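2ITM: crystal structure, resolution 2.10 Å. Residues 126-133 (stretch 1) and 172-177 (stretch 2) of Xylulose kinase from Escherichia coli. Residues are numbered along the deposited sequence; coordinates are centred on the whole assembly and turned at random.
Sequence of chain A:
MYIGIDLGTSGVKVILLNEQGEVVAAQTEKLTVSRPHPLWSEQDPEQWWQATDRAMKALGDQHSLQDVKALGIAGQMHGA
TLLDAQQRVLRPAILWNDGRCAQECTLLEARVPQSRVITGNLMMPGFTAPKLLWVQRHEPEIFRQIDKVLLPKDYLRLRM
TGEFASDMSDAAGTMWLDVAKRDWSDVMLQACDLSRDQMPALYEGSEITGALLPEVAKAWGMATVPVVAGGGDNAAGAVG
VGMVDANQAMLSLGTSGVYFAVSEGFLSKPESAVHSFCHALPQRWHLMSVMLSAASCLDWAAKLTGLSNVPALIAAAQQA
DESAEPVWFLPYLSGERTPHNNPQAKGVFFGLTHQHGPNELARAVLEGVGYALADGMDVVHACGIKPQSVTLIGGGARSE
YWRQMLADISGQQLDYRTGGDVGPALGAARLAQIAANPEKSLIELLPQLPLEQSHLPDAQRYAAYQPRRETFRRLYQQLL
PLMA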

ATOM      1  N   GLY A 126      27.273   2.462  12.651  1.00 30.98           N
ATOM      2  CA  GLY A 126      28.016   3.175  11.636  1.00 33.91           C
ATOM      3  C   GLY A 126      29.217   3.920  12.177  1.00 33.00           C
ATOM      4  O   GLY A 126      30.126   4.245  11.431  1.00 31.19           O
ATOM      5  N   PHE A 127      29.218   4.184  13.474  1.00 25.72           N
ATOM      6  CA  PHE A 127      30.303   4.894  14.117  1.00 14.71           C
ATOM      7  C   PHE A 127      31.517   4.013  14.339  1.00 16.38           C
ATOM      8  O   PHE A 127      31.416   2.804  14.380  1.00 31.43           O
ATOM      9  CB  PHE A 127      29.847   5.504  15.433  1.00 26.80           C
ATOM     10  CG  PHE A 127      28.751   6.520  15.291  1.00 26.23           C
ATOM     11  CD1 PHE A 127      28.074   6.980  16.400  1.00 36.93           C
ATOM     12  CD2 PHE A 127      28.401   7.018  14.060  1.00 30.50           C
ATOM     13  CE1 PHE A 127      27.076   7.900  16.281  1.00 26.74           C
ATOM     14  CE2 PHE A 127      27.409   7.930  13.935  1.00 29.32           C
ATOM     15  CZ  PHE A 127      26.739   8.374  15.042  1.00 24.65           C
ATOM     16  N   THR A 128      32.673   4.633  14.469  1.00 26.27           N
ATOM     17  CA  THR A 128      33.945   3.941  14.361  1.00 18.37           C
ATOM     18  C   THR A 128      34.197   3.009  15.554  1.00 26.97           C
ATOM     19  O   THR A 128      34.607   1.875  15.391  1.00 15.72           O
ATOM     20  CB  THR A 128      35.081   4.959  14.210  1.00 33.24           C
ATOM     21  OG1 THR A 128      34.674   6.007  13.334  1.00 19.23           O
ATOM     22  CG2 THR A 128      36.248   4.338  13.495  1.00 26.35           C
ATOM     23  N   ALA A 129      33.930   3.511  16.754  1.00 22.64           N
ATOM     24  CA  ALA A 129      34.283   2.824  17.981  1.00 21.64           C
ATOM     25  C   ALA A 129      33.751   1.394  18.121  1.00 29.18           C
ATOM     26  O   ALA A 129      34.501   0.502  18.379  1.00 24.48           O
ATOM     27  CB  ALA A 129      33.920   3.652  19.162  1.00 20.44           C
ATOM     28  N   PRO A 130      32.453   1.193  17.941  1.00 35.02           N
ATOM     29  CA  PRO A 130      31.897  -0.141  18.002  1.00 29.96           C
ATOM     30  C   PRO A 130      32.466  -1.081  16.947  1.00 30.68           C
ATOM     31  O   PRO A 130      32.548  -2.275  17.184  1.00 24.56           O
ATOM     32  CB  PRO A 130      30.405   0.058  17.784  1.00 27.60           C
ATOM     33  CG  PRO A 130      30.288   1.347  17.156  1.00 33.35           C
ATOM     34  CD  PRO A 130      31.414   2.179  17.609  1.00 22.97           C
ATOM     35  N   LYS A 131      32.842  -0.558  15.806  1.00 23.02           N
ATOM     36  CA  LYS A 131      33.467  -1.321  14.750  1.00 22.42           C
ATOM     37  C   LYS A 131      34.718  -2.006  15.261  1.00 33.32           C
ATOM     38  O   LYS A 131      35.001  -3.140  14.924  1.00 25.62           O
ATOM     39  CB  LYS A 131      33.811  -0.463  13.556  1.00 35.94           C
ATOM     40  CG  LYS A 131      32.631  -0.105  12.684  1.00 23.92           C
ATOM     41  CD  LYS A 131      33.011   0.882  11.603  1.00 32.46           C
ATOM     42  CE  LYS A 131      31.801   1.608  11.086  1.00 34.36           C
ATOM     43  NZ  LYS A 131      32.158   2.712  10.173  1.00 35.36           N
ATOM     44  N   LEU A 132      35.460  -1.301  16.093  1.00 39.53           N
ATOM     45  CA  LEU A 132      36.692  -1.836  16.629  1.00 30.30           C
ATOM     46  C   LEU A 132      36.536  -2.882  17.715  1.00 41.92           C
ATOM     47  O   LEU A 132      37.320  -3.816  17.783  1.00 30.40           O
ATOM     48  CB  LEU A 132      37.646  -0.732  17.036  1.00 29.19           C
ATOM     49  CG  LEU A 132      38.502  -0.467  15.791  1.00 42.99           C
ATOM     50  CD1 LEU A 132      38.166   0.834  15.165  1.00 30.29           C
ATOM     51  CD2 LEU A 132      39.969  -0.683  15.984  1.00 20.51           C
ATOM     52  N   LEU A 133      35.524  -2.718  18.554  1.00 40.51           N
ATOM     53  CA  LEU A 133      35.096  -3.783  19.443  1.00 37.99           C
ATOM     54  C   LEU A 133      34.727  -5.051  18.692  1.00 30.25           C
ATOM     55  O   LEU A 133      35.104  -6.133  19.093  1.00 34.79           O
ATOM     56  CB  LEU A 133      33.939  -3.325  20.319  1.00 49.73           C
ATOM     57  CG  LEU A 133      34.225  -3.129  21.805  1.00 59.08           C
ATOM     58  CD1 LEU A 133      34.924  -1.822  22.036  1.00 44.04           C
ATOM     59  CD2 LEU A 133      32.957  -3.194  22.609  1.00 48.77           C
ATOM     60  N   ALA A 172      35.113  13.640  15.673  1.00 20.90           N
ATOM     61  CA  ALA A 172      33.926  13.555  16.489  1.00 23.37           C
ATOM     62  C   ALA A 172      33.104  12.319  16.148  1.00 36.37           C
ATOM     63  O   ALA A 172      32.497  11.713  17.010  1.00 29.95           O
ATOM     64  CB  ALA A 172      33.109  14.793  16.344  1.00 31.25           C
ATOM     65  N   GLY A 173      33.112  11.948  14.875  1.00 20.27           N
ATOM     66  CA  GLY A 173      32.354  10.818  14.404  1.00 28.38           C
ATOM     67  C   GLY A 173      32.858   9.444  14.787  1.00 18.10           C
ATOM     68  O   GLY A 173      32.218   8.470  14.476  1.00 29.99           O
ATOM     69  N   THR A 174      34.002   9.366  15.449  1.00 30.50           N
ATOM     70  CA  THR A 174      34.574   8.091  15.855  1.00 28.46           C
ATOM     71  C   THR A 174      33.891   7.514  17.083  1.00 26.82           C
ATOM     72  O   THR A 174      33.823   6.312  17.246  1.00 26.80           O
ATOM     73  CB  THR A 174      36.096   8.206  16.124  1.00 32.66           C
ATOM     74  OG1 THR A 174      36.349   9.094  17.211  1.00 13.60           O
ATOM     75  CG2 THR A 174      36.816   8.813  14.955  1.00 22.53           C
ATOM     76  N   MET A 175      33.393   8.409  17.926  1.00 33.56           N
ATOM     77  CA  MET A 175      33.019   8.132  19.303  1.00 26.46           C
ATOM     78  C   MET A 175      34.176   7.925  20.254  1.00 26.30           C
ATOM     79  O   MET A 175      33.993   7.403  21.337  1.00 29.20           O
ATOM     80  CB  MET A 175      32.027   6.976  19.415  1.00 39.07           C
ATOM     81  CG  MET A 175      30.816   7.060  18.519  1.00 25.72           C
ATOM     82  SD  MET A 175      29.883   8.579  18.656  1.00 34.19           S
ATOM     83  CE  MET A 175      29.290   8.402  20.293  1.00 27.75           C
ATOM     84  N   TRP A 176      35.369   8.332  19.859  1.00 31.33           N
ATOM     85  CA  TRP A 176      36.487   8.345  20.782  1.00 29.31           C
ATOM     86  C   TRP A 176      36.797   9.766  21.213  1.00 30.92           C
ATOM     87  O   TRP A 176      37.582   9.986  22.121  1.00 33.61           O
ATOM     88  CB  TRP A 176      37.745   7.704  20.167  1.00 26.56           C
ATOM     89  CG  TRP A 176      37.641   6.247  19.832  1.00 19.82           C
ATOM     90  CD1 TRP A 176      37.199   5.251  20.638  1.00 24.11           C
ATOM     91  CD2 TRP A 176      37.986   5.629  18.590  1.00 24.89           C
ATOM     92  NE1 TRP A 176      37.254   4.048  19.985  1.00 24.67           N
ATOM     93  CE2 TRP A 176      37.742   4.258  18.719  1.00 29.89           C
ATOM     94  CE3 TRP A 176      38.476   6.103  17.375  1.00 20.66           C
ATOM     95  CZ2 TRP A 176      37.975   3.354  17.690  1.00 25.44           C
ATOM     96  CZ3 TRP A 176      38.701   5.209  16.361  1.00 33.69           C
ATOM     97  CH2 TRP A 176      38.451   3.848  16.523  1.00 21.73           C
ATOM     98  N   LEU A 177      36.185  10.731  20.534  1.00 37.69           N
ATOM     99  CA  LEU A 177      36.410  12.138  20.830  1.00 24.89           C
ATOM    100  C   LEU A 177      35.525  12.711  21.930  1.00 30.12           C
ATOM    101  O   LEU A 177      34.324  12.507  21.957  1.00 29.96           O
ATOM    102  CB  LEU A 177      36.314  12.999  19.578  1.00 25.17           C
ATOM    103  CG  LEU A 177      36.869  14.419  19.767  1.00 32.02           C
ATOM    104  CD1 LEU A 177      38.371  14.444  19.624  1.00 31.95           C
ATOM    105  CD2 LEU A 177      36.211  15.385  18.819  1.00 20.99           C
TER

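A helical segment running through Ala129 to Leu133 and beyond packs against an irregular segment that makes a type I turn from Ala172 to Met175, burying 373 Å² over both sides. Trp176 gives up the most surface. Its CA-to-CB bond points sideways, but with chi1 in m the indole reaches back to the helix: Leu132 CD1 meets Trp176 CH2 at 3.3 Å, at the ring edge, and Thr128 CG2 lies 3.8 Å from the same CH2. The backbone N of Ala129 sits over one face of the indole, whose NE1 is hydrogen-bonded elsewhere in the structure. Met175, the last residue of the turn, has positive phi (73°), and its CA-to-CB bond points toward the other stretch. All three of its chi angles are m, and the folded chain brings Met175 SD to 3.3 Å from Phe127 CD1, oblique to the phenyl ring. Ala129 CB touches both, 3.8 Å from Met175 CB and 3.5 Å from Trp176 NE1. A backbone hydrogen bond runs from Ala129 N to Thr174 O (2.8 Å, 141°), using an amide in the first turn of the helix. Within the turn segment, Trp176 N donates to Thr174 OG1 (2.9 Å), tying the tryptophan backbone to the threonine side chain.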